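PDB 3TRG: acylphosphatase from Coxiella burnetii, which catalyses the hydrolysis of acyl phosphates to a carboxylate and inorganic phosphate. Local coordinates for residues C13-V18 against E53-G58; G42-L47 against S93-R98; S19-G24 against Q76-N81; E29-K34 against T67-E72; L38-W43 against D61-L66. All coordinates share one frame; numbering follows the deposited sequence.

Interaction 1. Residues C13-V18 against E53-G58. With EDO (1,2-ethanediol), chain C.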
# COMPACT_ATOMS: atom_id res chain seq x y z
N CYS A 13 5.69 2.07 -9.11
CA CYS A 13 5.06 1.10 -8.23
C CYS A 13 6.01 0.72 -7.11
O CYS A 13 7.24 0.71 -7.30
CB CYS A 13 4.67 -0.17 -8.99
SG CYS A 13 3.40 0.02 -10.25
N ILE A 14 5.45 0.40 -5.94
CA ILE A 14 6.24 -0.13 -4.83
C ILE A 14 5.59 -1.40 -4.29
O ILE A 14 4.39 -1.63 -4.47
CB ILE A 14 6.40 0.90 -3.68
CG1 ILE A 14 5.05 1.21 -3.03
CG2 ILE A 14 7.10 2.17 -4.18
CD1 ILE A 14 5.17 1.97 -1.71
N HIS A 15 6.41 -2.23 -3.64
CA HIS A 15 5.94 -3.41 -2.92
C HIS A 15 6.27 -3.20 -1.45
O HIS A 15 7.34 -2.71 -1.12
CB HIS A 15 6.64 -4.65 -3.47
CG HIS A 15 6.29 -5.91 -2.73
ND1 HIS A 15 7.12 -6.48 -1.80
CD2 HIS A 15 5.20 -6.71 -2.81
CE1 HIS A 15 6.56 -7.58 -1.33
NE2 HIS A 15 5.39 -7.75 -1.92
N VAL A 16 5.33 -3.56 -0.57
CA VAL A 16 5.48 -3.29 0.85
C VAL A 16 5.08 -4.48 1.70
O VAL A 16 4.13 -5.19 1.37
CB VAL A 16 4.58 -2.12 1.29
CG1 VAL A 16 5.01 -1.58 2.66
CG2 VAL A 16 4.58 -1.01 0.24
N THR A 17 5.82 -4.70 2.78
CA THR A 17 5.34 -5.55 3.87
C THR A 17 5.26 -4.72 5.15
O THR A 17 6.13 -3.89 5.43
CB THR A 17 6.19 -6.80 4.09
OG1 THR A 17 7.56 -6.43 4.26
CG2 THR A 17 6.07 -7.75 2.91
N VAL A 18 4.20 -4.95 5.92
CA VAL A 18 3.96 -4.21 7.15
C VAL A 18 3.81 -5.21 8.29
O VAL A 18 2.96 -6.09 8.24
CB VAL A 18 2.68 -3.36 7.04
CG1 VAL A 18 2.45 -2.57 8.34
CG2 VAL A 18 2.77 -2.41 5.85
N GLU A 53 0.74 -7.33 3.18
CA GLU A 53 1.53 -7.18 1.96
C GLU A 53 0.73 -6.38 0.95
O GLU A 53 -0.47 -6.59 0.78
CB GLU A 53 1.91 -8.54 1.37
CG GLU A 53 2.77 -8.43 0.12
CD GLU A 53 2.93 -9.74 -0.62
OE1 GLU A 53 2.22 -10.71 -0.28
OE2 GLU A 53 3.76 -9.79 -1.55
N LEU A 54 1.38 -5.44 0.26
CA LEU A 54 0.68 -4.67 -0.76
C LEU A 54 1.59 -4.25 -1.90
O LEU A 54 2.81 -4.20 -1.77
CB LEU A 54 0.02 -3.42 -0.15
CG LEU A 54 0.97 -2.40 0.48
CD1 LEU A 54 0.63 -1.00 -0.00
CD2 LEU A 54 0.90 -2.48 1.99
N VAL A 55 0.96 -3.99 -3.05
CA VAL A 55 1.59 -3.28 -4.15
C VAL A 55 0.78 -2.02 -4.39
O VAL A 55 -0.46 -2.06 -4.42
CB VAL A 55 1.62 -4.13 -5.43
CG1 VAL A 55 1.96 -3.27 -6.64
CG2 VAL A 55 2.63 -5.28 -5.28
N ALA A 56 1.46 -0.89 -4.53
CA ALA A 56 0.79 0.38 -4.78
C ALA A 56 1.46 1.08 -5.95
O ALA A 56 2.68 1.18 -6.00
CB ALA A 56 0.82 1.25 -3.54
N CYS A 57 0.64 1.55 -6.90
CA CYS A 57 1.14 2.22 -8.10
C CYS A 57 0.43 3.55 -8.27
O CYS A 57 -0.78 3.66 -8.03
CB CYS A 57 0.85 1.37 -9.34
SG CYS A 57 1.60 -0.28 -9.34
N GLY A 58 1.19 4.55 -8.70
CA GLY A 58 0.63 5.85 -9.01
C GLY A 58 1.69 6.92 -8.85
O GLY A 58 2.89 6.64 -8.93
C1 EDO C . 9.91 -4.88 0.06
O1 EDO C . 9.61 -5.63 -1.13
C2 EDO C . 8.94 -5.30 1.17
O2 EDO C . 9.17 -6.66 1.53

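Interaction 2. Residues G42-L47 against S93-R98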
# COMPACT_ATOMS: atom_id res chain seq x y z
N GLY A 42 -3.42 -1.03 -7.35
CA GLY A 42 -2.66 -2.14 -6.82
C GLY A 42 -3.52 -3.08 -5.99
O GLY A 42 -4.70 -3.28 -6.29
N TRP A 43 -2.93 -3.65 -4.95
CA TRP A 43 -3.64 -4.63 -4.14
C TRP A 43 -3.05 -4.76 -2.74
O TRP A 43 -1.91 -4.36 -2.48
CB TRP A 43 -3.65 -6.00 -4.83
CG TRP A 43 -2.27 -6.53 -5.17
CD1 TRP A 43 -1.63 -6.42 -6.38
CD2 TRP A 43 -1.38 -7.25 -4.30
NE1 TRP A 43 -0.39 -7.03 -6.30
CE2 TRP A 43 -0.22 -7.54 -5.05
CE3 TRP A 43 -1.46 -7.67 -2.97
CZ2 TRP A 43 0.86 -8.24 -4.50
CZ3 TRP A 43 -0.38 -8.36 -2.43
CH2 TRP A 43 0.76 -8.64 -3.19
N VAL A 44 -3.84 -5.33 -1.83
CA VAL A 44 -3.38 -5.54 -0.46
C VAL A 44 -3.95 -6.84 0.10
O VAL A 44 -5.10 -7.19 -0.17
CB VAL A 44 -3.78 -4.36 0.46
CG1 VAL A 44 -5.30 -4.19 0.50
CG2 VAL A 44 -3.22 -4.56 1.86
N LYS A 45 -3.15 -7.55 0.87
CA LYS A 45 -3.64 -8.73 1.56
C LYS A 45 -3.04 -8.83 2.95
O LYS A 45 -2.05 -8.16 3.26
CB LYS A 45 -3.36 -9.99 0.75
CG LYS A 45 -1.89 -10.34 0.66
CD LYS A 45 -1.62 -11.44 -0.37
CE LYS A 45 -1.88 -12.82 0.18
NZ LYS A 45 -1.14 -13.86 -0.59
N ASN A 46 -3.67 -9.65 3.78
CA ASN A 46 -3.13 -10.01 5.07
C ASN A 46 -2.53 -11.39 4.91
O ASN A 46 -3.26 -12.34 4.64
CB ASN A 46 -4.24 -10.10 6.12
CG ASN A 46 -4.46 -8.78 6.84
OD1 ASN A 46 -5.28 -7.97 6.42
ND2 ASN A 46 -3.75 -8.58 7.95
N LEU A 47 -1.22 -11.51 5.07
CA LEU A 47 -0.61 -12.83 5.02
C LEU A 47 -0.98 -13.57 6.30
O LEU A 47 -0.90 -13.02 7.40
CB LEU A 47 0.91 -12.71 4.87
CG LEU A 47 1.38 -11.98 3.61
CD1 LEU A 47 2.89 -11.82 3.64
CD2 LEU A 47 0.94 -12.70 2.35
N SER A 93 -5.95 -1.14 -12.78
CA SER A 93 -6.96 -0.13 -13.03
C SER A 93 -7.60 0.36 -11.73
O SER A 93 -8.22 1.42 -11.70
CB SER A 93 -8.04 -0.67 -13.97
OG SER A 93 -8.61 -1.87 -13.48
N ASP A 94 -7.44 -0.41 -10.66
CA ASP A 94 -8.04 -0.06 -9.39
C ASP A 94 -7.20 -0.61 -8.25
O ASP A 94 -6.13 -1.18 -8.47
CB ASP A 94 -9.46 -0.62 -9.28
CG ASP A 94 -9.52 -2.12 -9.53
OD1 ASP A 94 -8.47 -2.79 -9.46
OD2 ASP A 94 -10.64 -2.63 -9.78
N PHE A 95 -7.68 -0.42 -7.03
CA PHE A 95 -7.01 -0.97 -5.86
C PHE A 95 -7.94 -1.97 -5.18
O PHE A 95 -9.06 -1.62 -4.80
CB PHE A 95 -6.58 0.13 -4.89
CG PHE A 95 -5.45 -0.28 -3.99
CD1 PHE A 95 -5.66 -1.17 -2.95
CD2 PHE A 95 -4.16 0.18 -4.22
CE1 PHE A 95 -4.61 -1.58 -2.14
CE2 PHE A 95 -3.11 -0.22 -3.41
CZ PHE A 95 -3.33 -1.10 -2.37
N ARG A 96 -7.49 -3.21 -5.05
CA ARG A 96 -8.35 -4.27 -4.56
C ARG A 96 -7.79 -4.96 -3.33
O ARG A 96 -6.58 -5.07 -3.17
CB ARG A 96 -8.56 -5.32 -5.64
CG ARG A 96 -9.28 -4.83 -6.87
CD ARG A 96 -9.61 -6.01 -7.78
NE ARG A 96 -10.20 -5.59 -9.04
CZ ARG A 96 -10.63 -6.43 -9.97
NH1 ARG A 96 -10.53 -7.74 -9.77
NH2 ARG A 96 -11.15 -5.97 -11.10
N VAL A 97 -8.68 -5.44 -2.46
CA VAL A 97 -8.24 -6.38 -1.44
C VAL A 97 -8.10 -7.77 -2.06
O VAL A 97 -8.83 -8.14 -2.99
CB VAL A 97 -9.19 -6.43 -0.23
CG1 VAL A 97 -9.32 -5.05 0.38
CG2 VAL A 97 -10.56 -6.98 -0.63
N ARG A 98 -7.12 -8.52 -1.57
CA ARG A 98 -6.92 -9.90 -1.99
C ARG A 98 -6.90 -10.82 -0.78
O ARG A 98 -6.66 -12.02 -0.92
CB ARG A 98 -5.62 -10.06 -2.77
CG ARG A 98 -5.66 -9.45 -4.14
CD ARG A 98 -4.35 -9.69 -4.88
NE ARG A 98 -4.42 -9.13 -6.22
CZ ARG A 98 -3.43 -9.18 -7.11
NH1 ARG A 98 -2.29 -9.78 -6.80
NH2 ARG A 98 -3.59 -8.64 -8.31
OXT ARG A 98 -7.13 -10.39 0.35
O HOH W 1 -6.14 -4.32 -8.49
O HOH W 2 -5.75 -11.35 2.62

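Interaction 3. Residues S19-G24 against Q76-N81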
# COMPACT_ATOMS: atom_id res chain seq x y z
N SER A 19 4.65 -5.07 9.31
CA SER A 19 4.64 -5.99 10.43
C SER A 19 4.08 -5.35 11.69
O SER A 19 4.07 -4.12 11.82
CB SER A 19 6.04 -6.53 10.70
OG SER A 19 6.90 -5.50 11.17
N GLY A 20 3.63 -6.19 12.62
CA GLY A 20 3.13 -5.73 13.90
C GLY A 20 1.79 -6.35 14.23
O GLY A 20 1.47 -7.45 13.79
N LYS A 21 1.01 -5.63 15.04
CA LYS A 21 -0.37 -6.00 15.29
C LYS A 21 -1.18 -5.49 14.11
O LYS A 21 -1.57 -4.32 14.05
CB LYS A 21 -0.85 -5.35 16.60
CG LYS A 21 -2.36 -5.19 16.71
CD LYS A 21 -3.08 -6.53 16.72
CE LYS A 21 -4.58 -6.33 16.88
NZ LYS A 21 -5.32 -7.62 16.89
N VAL A 22 -1.41 -6.38 13.14
CA VAL A 22 -2.05 -5.99 11.89
C VAL A 22 -3.25 -6.86 11.55
O VAL A 22 -3.83 -6.73 10.47
CB VAL A 22 -1.06 -6.01 10.70
CG1 VAL A 22 0.09 -5.04 10.94
CG2 VAL A 22 -0.53 -7.44 10.46
N GLN A 23 -3.62 -7.76 12.46
CA GLN A 23 -4.79 -8.61 12.27
C GLN A 23 -5.96 -8.14 13.12
O GLN A 23 -5.78 -7.58 14.20
CB GLN A 23 -4.46 -10.07 12.58
CG GLN A 23 -3.85 -10.85 11.42
CD GLN A 23 -2.37 -10.57 11.24
OE1 GLN A 23 -1.68 -10.18 12.19
NE2 GLN A 23 -1.87 -10.78 10.03
N GLY A 24 -7.17 -8.36 12.62
CA GLY A 24 -8.38 -8.02 13.35
C GLY A 24 -8.62 -6.53 13.50
O GLY A 24 -9.31 -6.10 14.42
N GLN A 76 -6.37 1.06 16.24
CA GLN A 76 -6.07 -0.19 16.94
C GLN A 76 -4.93 -1.00 16.31
O GLN A 76 -4.45 -1.96 16.91
CB GLN A 76 -7.33 -1.05 17.13
CG GLN A 76 -8.41 -0.38 17.99
CD GLN A 76 -9.52 -1.33 18.39
OE1 GLN A 76 -9.29 -2.51 18.65
NE2 GLN A 76 -10.75 -0.82 18.43
N ALA A 77 -4.49 -0.61 15.12
CA ALA A 77 -3.29 -1.23 14.54
C ALA A 77 -2.06 -0.78 15.32
O ALA A 77 -1.99 0.37 15.76
CB ALA A 77 -3.15 -0.85 13.07
N ALA A 78 -1.11 -1.68 15.48
CA ALA A 78 0.15 -1.33 16.13
C ALA A 78 1.31 -1.80 15.26
O ALA A 78 1.84 -2.90 15.44
CB ALA A 78 0.24 -1.95 17.51
N VAL A 79 1.69 -0.95 14.31
CA VAL A 79 2.69 -1.28 13.30
C VAL A 79 4.10 -1.18 13.86
O VAL A 79 4.47 -0.17 14.46
CB VAL A 79 2.56 -0.37 12.06
CG1 VAL A 79 3.71 -0.59 11.09
CG2 VAL A 79 1.21 -0.61 11.37
N SER A 80 4.89 -2.24 13.67
CA SER A 80 6.26 -2.28 14.17
C SER A 80 7.30 -2.00 13.09
O SER A 80 8.42 -1.59 13.39
CB SER A 80 6.54 -3.64 14.82
OG SER A 80 6.43 -4.69 13.86
N ASN A 81 6.94 -2.23 11.84
CA ASN A 81 7.85 -1.95 10.74
C ASN A 81 7.12 -1.83 9.41
O ASN A 81 6.10 -2.48 9.19
CB ASN A 81 8.92 -3.04 10.62
CG ASN A 81 10.04 -2.65 9.67
OD1 ASN A 81 10.58 -1.54 9.74
ND2 ASN A 81 10.38 -3.55 8.76

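Interaction 4. Residues E29-K34 against T67-E72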
# COMPACT_ATOMS: atom_id res chain seq x y z
N GLU A 29 -8.81 -3.40 4.28
CA GLU A 29 -9.79 -2.42 3.84
C GLU A 29 -9.27 -0.99 4.02
O GLU A 29 -9.51 -0.13 3.17
CB GLU A 29 -11.12 -2.60 4.57
CG GLU A 29 -11.82 -3.92 4.23
CD GLU A 29 -11.36 -5.08 5.10
OE1 GLU A 29 -10.43 -4.90 5.92
OE2 GLU A 29 -11.95 -6.18 4.98
N SER A 30 -8.53 -0.75 5.09
CA SER A 30 -8.03 0.60 5.39
C SER A 30 -6.97 1.03 4.38
O SER A 30 -6.90 2.20 4.00
CB SER A 30 -7.50 0.70 6.82
OG SER A 30 -6.19 0.16 6.95
N VAL A 31 -6.15 0.07 3.95
CA VAL A 31 -5.14 0.34 2.93
C VAL A 31 -5.82 0.66 1.59
O VAL A 31 -5.45 1.63 0.92
CB VAL A 31 -4.17 -0.85 2.76
CG1 VAL A 31 -3.28 -0.66 1.55
CG2 VAL A 31 -3.33 -1.04 4.03
N ARG A 32 -6.82 -0.13 1.22
CA ARG A 32 -7.54 0.13 -0.03
C ARG A 32 -8.17 1.52 -0.03
O ARG A 32 -8.07 2.26 -1.01
CB ARG A 32 -8.61 -0.94 -0.30
CG ARG A 32 -9.47 -0.64 -1.53
CD ARG A 32 -10.69 -1.56 -1.62
NE ARG A 32 -11.53 -1.41 -0.43
CZ ARG A 32 -12.36 -2.34 0.02
NH1 ARG A 32 -12.47 -3.51 -0.61
NH2 ARG A 32 -13.08 -2.11 1.12
N LYS A 33 -8.81 1.87 1.08
CA LYS A 33 -9.46 3.18 1.19
C LYS A 33 -8.45 4.31 1.12
O LYS A 33 -8.66 5.30 0.41
CB LYS A 33 -10.28 3.27 2.48
CG LYS A 33 -11.07 4.57 2.62
CD LYS A 33 -12.01 4.50 3.82
CE LYS A 33 -12.87 5.75 3.95
NZ LYS A 33 -12.09 6.92 4.44
N LYS A 34 -7.35 4.17 1.85
CA LYS A 34 -6.30 5.18 1.84
C LYS A 34 -5.71 5.32 0.44
O LYS A 34 -5.53 6.42 -0.07
CB LYS A 34 -5.22 4.85 2.86
CG LYS A 34 -4.04 5.83 2.87
CD LYS A 34 -4.49 7.26 3.12
CE LYS A 34 -4.98 7.45 4.55
NZ LYS A 34 -5.16 8.90 4.86
N THR A 67 3.29 5.39 2.28
CA THR A 67 4.32 4.70 3.06
C THR A 67 4.48 5.31 4.46
O THR A 67 4.81 4.59 5.40
CB THR A 67 5.70 4.64 2.35
OG1 THR A 67 6.19 5.96 2.10
CG2 THR A 67 5.60 3.88 1.04
N GLU A 68 4.27 6.61 4.59
CA GLU A 68 4.36 7.22 5.91
C GLU A 68 3.14 6.84 6.75
O GLU A 68 3.27 6.54 7.94
CB GLU A 68 4.49 8.75 5.83
CG GLU A 68 4.51 9.40 7.21
CD GLU A 68 4.95 10.85 7.18
OE1 GLU A 68 5.55 11.28 6.18
OE2 GLU A 68 4.71 11.56 8.19
N TRP A 69 1.98 6.82 6.12
CA TRP A 69 0.74 6.48 6.80
C TRP A 69 0.74 5.03 7.29
O TRP A 69 0.10 4.70 8.30
CB TRP A 69 -0.47 6.73 5.89
CG TRP A 69 -1.75 6.26 6.50
CD1 TRP A 69 -2.52 6.95 7.39
CD2 TRP A 69 -2.38 5.00 6.30
NE1 TRP A 69 -3.61 6.19 7.75
CE2 TRP A 69 -3.55 4.98 7.09
CE3 TRP A 69 -2.09 3.87 5.52
CZ2 TRP A 69 -4.42 3.89 7.13
CZ3 TRP A 69 -2.95 2.79 5.56
CH2 TRP A 69 -4.10 2.81 6.36
N LEU A 70 1.44 4.15 6.58
CA LEU A 70 1.46 2.74 6.96
C LEU A 70 2.08 2.50 8.33
O LEU A 70 1.86 1.46 8.94
CB LEU A 70 2.17 1.90 5.89
CG LEU A 70 1.39 1.70 4.59
CD1 LEU A 70 2.28 1.06 3.54
CD2 LEU A 70 0.13 0.85 4.81
N TRP A 71 2.86 3.46 8.82
CA TRP A 71 3.42 3.34 10.16
C TRP A 71 2.35 3.56 11.22
O TRP A 71 2.52 3.14 12.37
CB TRP A 71 4.57 4.33 10.38
CG TRP A 71 5.83 3.95 9.68
CD1 TRP A 71 6.25 4.35 8.45
CD2 TRP A 71 6.87 3.09 10.19
NE1 TRP A 71 7.47 3.80 8.15
CE2 TRP A 71 7.87 3.02 9.20
CE3 TRP A 71 7.04 2.38 11.38
CZ2 TRP A 71 9.03 2.26 9.37
CZ3 TRP A 71 8.19 1.62 11.54
CH2 TRP A 71 9.17 1.57 10.54
N GLU A 72 1.26 4.21 10.83
CA GLU A 72 0.14 4.45 11.74
C GLU A 72 -0.93 3.38 11.55
O GLU A 72 -1.31 2.69 12.50
CB GLU A 72 -0.45 5.84 11.52
CG GLU A 72 -1.65 6.13 12.41
CD GLU A 72 -2.23 7.52 12.18
OE1 GLU A 72 -1.69 8.26 11.32
OE2 GLU A 72 -3.22 7.87 12.85

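Interaction 5. Residues L38-W43 against D61-L66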
# COMPACT_ATOMS: atom_id res chain seq x y z
N LEU A 38 -5.72 8.48 -2.30
CA LEU A 38 -4.48 8.99 -2.88
C LEU A 38 -4.35 8.70 -4.37
O LEU A 38 -3.30 8.94 -4.97
CB LEU A 38 -3.27 8.43 -2.12
CG LEU A 38 -3.19 8.84 -0.65
CD1 LEU A 38 -2.14 8.01 0.06
CD2 LEU A 38 -2.88 10.33 -0.53
N GLN A 39 -5.41 8.18 -4.97
CA GLN A 39 -5.41 7.83 -6.39
C GLN A 39 -4.31 6.84 -6.76
O GLN A 39 -3.61 7.02 -7.77
CB GLN A 39 -5.31 9.09 -7.27
CG GLN A 39 -6.46 10.06 -7.06
CD GLN A 39 -6.57 11.08 -8.18
OE1 GLN A 39 -6.57 10.72 -9.36
NE2 GLN A 39 -6.66 12.35 -7.82
N LEU A 40 -4.16 5.81 -5.94
CA LEU A 40 -3.22 4.74 -6.20
C LEU A 40 -3.97 3.48 -6.60
O LEU A 40 -5.13 3.29 -6.22
CB LEU A 40 -2.38 4.45 -4.94
CG LEU A 40 -1.51 5.60 -4.44
CD1 LEU A 40 -0.90 5.25 -3.09
CD2 LEU A 40 -0.42 5.92 -5.45
N THR A 41 -3.30 2.62 -7.37
CA THR A 41 -3.86 1.33 -7.76
C THR A 41 -2.96 0.21 -7.25
O THR A 41 -1.86 0.47 -6.76
CB THR A 41 -3.99 1.23 -9.28
OG1 THR A 41 -2.69 1.38 -9.88
CG2 THR A 41 -4.92 2.31 -9.81
N GLY A 42 -3.42 -1.03 -7.35
CA GLY A 42 -2.66 -2.14 -6.82
C GLY A 42 -3.52 -3.08 -5.99
O GLY A 42 -4.70 -3.28 -6.29
N TRP A 43 -2.93 -3.65 -4.95
CA TRP A 43 -3.64 -4.63 -4.14
C TRP A 43 -3.05 -4.76 -2.74
O TRP A 43 -1.91 -4.36 -2.48
CB TRP A 43 -3.65 -6.00 -4.83
CG TRP A 43 -2.27 -6.53 -5.17
CD1 TRP A 43 -1.63 -6.42 -6.38
CD2 TRP A 43 -1.38 -7.25 -4.30
NE1 TRP A 43 -0.39 -7.03 -6.30
CE2 TRP A 43 -0.22 -7.54 -5.05
CE3 TRP A 43 -1.46 -7.67 -2.97
CZ2 TRP A 43 0.86 -8.24 -4.50
CZ3 TRP A 43 -0.38 -8.36 -2.43
CH2 TRP A 43 0.76 -8.64 -3.19
N ASP A 61 4.36 11.29 -5.02
CA ASP A 61 3.94 11.99 -3.82
C ASP A 61 2.91 11.15 -3.06
O ASP A 61 3.00 11.00 -1.85
CB ASP A 61 3.35 13.36 -4.15
CG ASP A 61 4.41 14.39 -4.49
OD1 ASP A 61 5.60 14.03 -4.62
OD2 ASP A 61 4.04 15.58 -4.64
N SER A 62 1.93 10.61 -3.79
CA SER A 62 0.91 9.76 -3.18
C SER A 62 1.52 8.50 -2.57
O SER A 62 1.19 8.11 -1.45
CB SER A 62 -0.17 9.38 -4.19
OG SER A 62 -0.98 10.50 -4.50
N ILE A 63 2.41 7.86 -3.32
CA ILE A 63 3.11 6.68 -2.82
C ILE A 63 3.80 6.99 -1.48
O ILE A 63 3.68 6.23 -0.51
CB ILE A 63 4.13 6.16 -3.86
CG1 ILE A 63 3.39 5.54 -5.05
CG2 ILE A 63 5.09 5.16 -3.23
CD1 ILE A 63 4.31 5.08 -6.16
N MSE A 64 4.50 8.11 -1.43
CA MSE A 64 5.25 8.45 -0.22
C MSE A 64 4.38 8.89 0.95
O MSE A 64 4.76 8.70 2.10
CB MSE A 64 6.34 9.49 -0.54
CG MSE A 64 7.40 8.95 -1.49
SE MSE A 64 8.31 7.38 -0.74
CE MSE A 64 9.25 8.29 0.71
N ILE A 65 3.22 9.45 0.66
CA ILE A 65 2.25 9.71 1.71
C ILE A 65 1.73 8.38 2.26
O ILE A 65 1.60 8.21 3.48
CB ILE A 65 1.09 10.57 1.18
CG1 ILE A 65 1.61 11.98 0.86
CG2 ILE A 65 -0.04 10.63 2.20
CD1 ILE A 65 0.59 12.84 0.16
N LEU A 66 1.45 7.43 1.37
CA LEU A 66 1.01 6.11 1.81
C LEU A 66 2.03 5.41 2.71
O LEU A 66 1.67 4.89 3.77
CB LEU A 66 0.70 5.21 0.61
CG LEU A 66 0.21 3.81 0.97
CD1 LEU A 66 -1.16 3.87 1.60
CD2 LEU A 66 0.19 2.94 -0.28

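Interaction 1. Residues C13-V18 against E53-G58
Residues C13-V18 and E53-G58 run antiparallel as neighbouring strands of the central sheet, and two pairs of backbone hydrogen bonds, I14 with A56 and V16 with L54, hold the ladder. On the face carrying C13, H15 and T17, a disulfide ties C13 SG to C57 SG (2.0 Å) across a non-hydrogen-bonded pair. On the same face H15, paired with V55, reaches E53, paired with T17: H15 NE2 donates to E53 OE2 at 2.6 Å, almost straight at 176° and in the ring plane, and OE2 accepts with its anti lone pair, the carboxylate standing 90° to the imidazole. The other face is apolar, with V16 CB against L54 CG at 3.7 Å, side by side; L54 packs on L66 of helix 60-69 and V16 on L70. H15 ND1 also donates to O1 of a 1,2-ethanediol (2.7 Å), probably from the crystallisation liquor, which E85 also binds. The short E53 bond, with ND1 apparently donating too, is consistent with an imidazolium balanced by the carboxylate.

Interaction 2. Residues G42-L47 against S93-R98
The C-terminal edge strand of the acylphosphatase sheet is formed here, where W43 meets R98 and residues G42-V44 pair in parallel with F95-V97. Four backbone bonds zip the strands: G42 N to D94 O, R96 N to G42 O, V44 N to R96 O and R98 N to V44 O, the last being 2.8 Å. Over the indole the guanidinium of R98 lies flat, the planes only 4° apart, and R98 CZ stands 3.6 Å from the centroid of the five-membered ring of W43 in a cation-pi stack. The R98 chain is extended from CG to NE, which brings CD beside W43 CB and sets the guanidinium over CG and CD1. On the other face of the sheet, the F95 ring covers the G42-W43 peptide, with G42 C 3.7 Å above its centre. V44 CG1 meets the rim of that ring at CE1 (3.8 Å). A water joins N46 N to the terminal R98 OXT, which also forms a salt bridge to R28, a predicted active-site residue like N46. Y92 packs against W43 and R98, strand 52-57 flanks residues G42-L47 across the sheet, and helix 27-37 covers F95 and V97 through A35, R28 and R32.

Interaction 3. Residues S19-G24 against Q76-N81
S19 pairs with both S80 and N81 in a classic beta bulge, where the edge strand 78-87 meets the end of strand 11-19 and the loop that leads to helix 27-37. Among the backbone bonds, S19 O takes S80 N at 2.8 Å and, more weakly, N81 N at 3.4 Å, while S19 N donates to N81 O. Beyond the bulge the ladder resumes with K21 N to A78 O and A78 N to K21 O. At G20, opposite V79, the chain turns a corner, and G20 CA lies close to A78 O (3.5 Å) in a CA-H...O contact. Apolar contact is slight: K21 CB rests on A78 CB at 3.7 Å. Of the side-chain polar contacts, S19 OG and S80 OG share a hydrogen bond of 2.8 Å in one of the two conformers of S19, and either hydroxyl could be the donor. The K21 chain bends at chi2 and leads off to donate from NZ to Q23 O at 2.7 Å.

Interaction 4. Residues E29-K34 against T67-E72
With CG anti to the backbone N (chi1 177°) and bends at chi2 and chi3, K34 folds over the W69 indole, itself sent out from its helix with CG anti to N. K34 CE stands 3.7 Å from the centroid of the five-membered ring of W69, only 7° off the normal, a CH-pi contact. NZ follows at 4.4 Å from that centroid and 23° off the normal, a cation-pi approach, while K34 CG lies 3.8 Å from W69 CE3 on the six-membered ring. This is where the two helices on one face of the ferredoxin-like alpha/beta sandwich meet, helix 27-37 receiving the tryptophan of helix 60-69. S30 OG touches the ring edge at W69 CH2 (3.4 Å) in the plane of the indole; its hydrogen bond goes to F27 O in its own helix. Nearer the sheet, V31 CG2 packs against both W69 CZ3 and L70 CD2, the latter at 4.0 Å. V31 also rests on F95, and L70 on V16 and V82.

Interaction 5. Residues L38-W43 against D61-L66
S62 OG donates a 2.8 Å hydrogen bond to L38 O, lying in the carbonyl plane on a lone pair. S62 CB also touches both leucines, 3.8 Å from L38 CB and 3.7 Å from L40 CD2. Around this polar point the leucine branches spread over S62, I63, I65 and L66. L38 CD2 reaches I65 CG2 at 4.0 Å, and its CD1 lies over the backbone at S62 O and L66 N. L40 CD2 meets CG1 of one of the two conformers of I63 at 3.8 Å, while L40 CD1 touches L66 CD2, also at 3.8 Å. The leucines follow directly on the end of helix 27-37: Q39, with positive phi, is the C-prime residue of a Schellman motif in which L40 N bonds back to A35 O. The tight turn leaves L38 and L40 both directed at helix 60-69. From there the chain enters strand 41-46. L40 also packs on A35 of helix 27-37, L66 on K34 and on A56 of strand 52-57, and I63 on T12 and I14 of strand 11-19.

Interactions 1, 2 and 3 stitch strands of one sheet, whereas interaction 4 packs the two helices together and interaction 5 sets helix 60-69 against the connection leaving helix 27-37. Interaction 1 is the buried centre, combining a disulfide with a His-carboxylate pair; interaction 3 lies at the surface and relies on backbone and hydroxyl bonds. Interaction 2, the sole parallel pairing among them, shares G42 and W43 with interaction 5 and is joined to interaction 1 by backbone bonds between strands 41-46 and 52-57. N46 ND2 to V22 O links interactions 2 and 3. Helix 60-69 serves both interactions 4 and 5, mainly a lysine over an indole in one, leucine packing around a serine hydroxyl bond in the other.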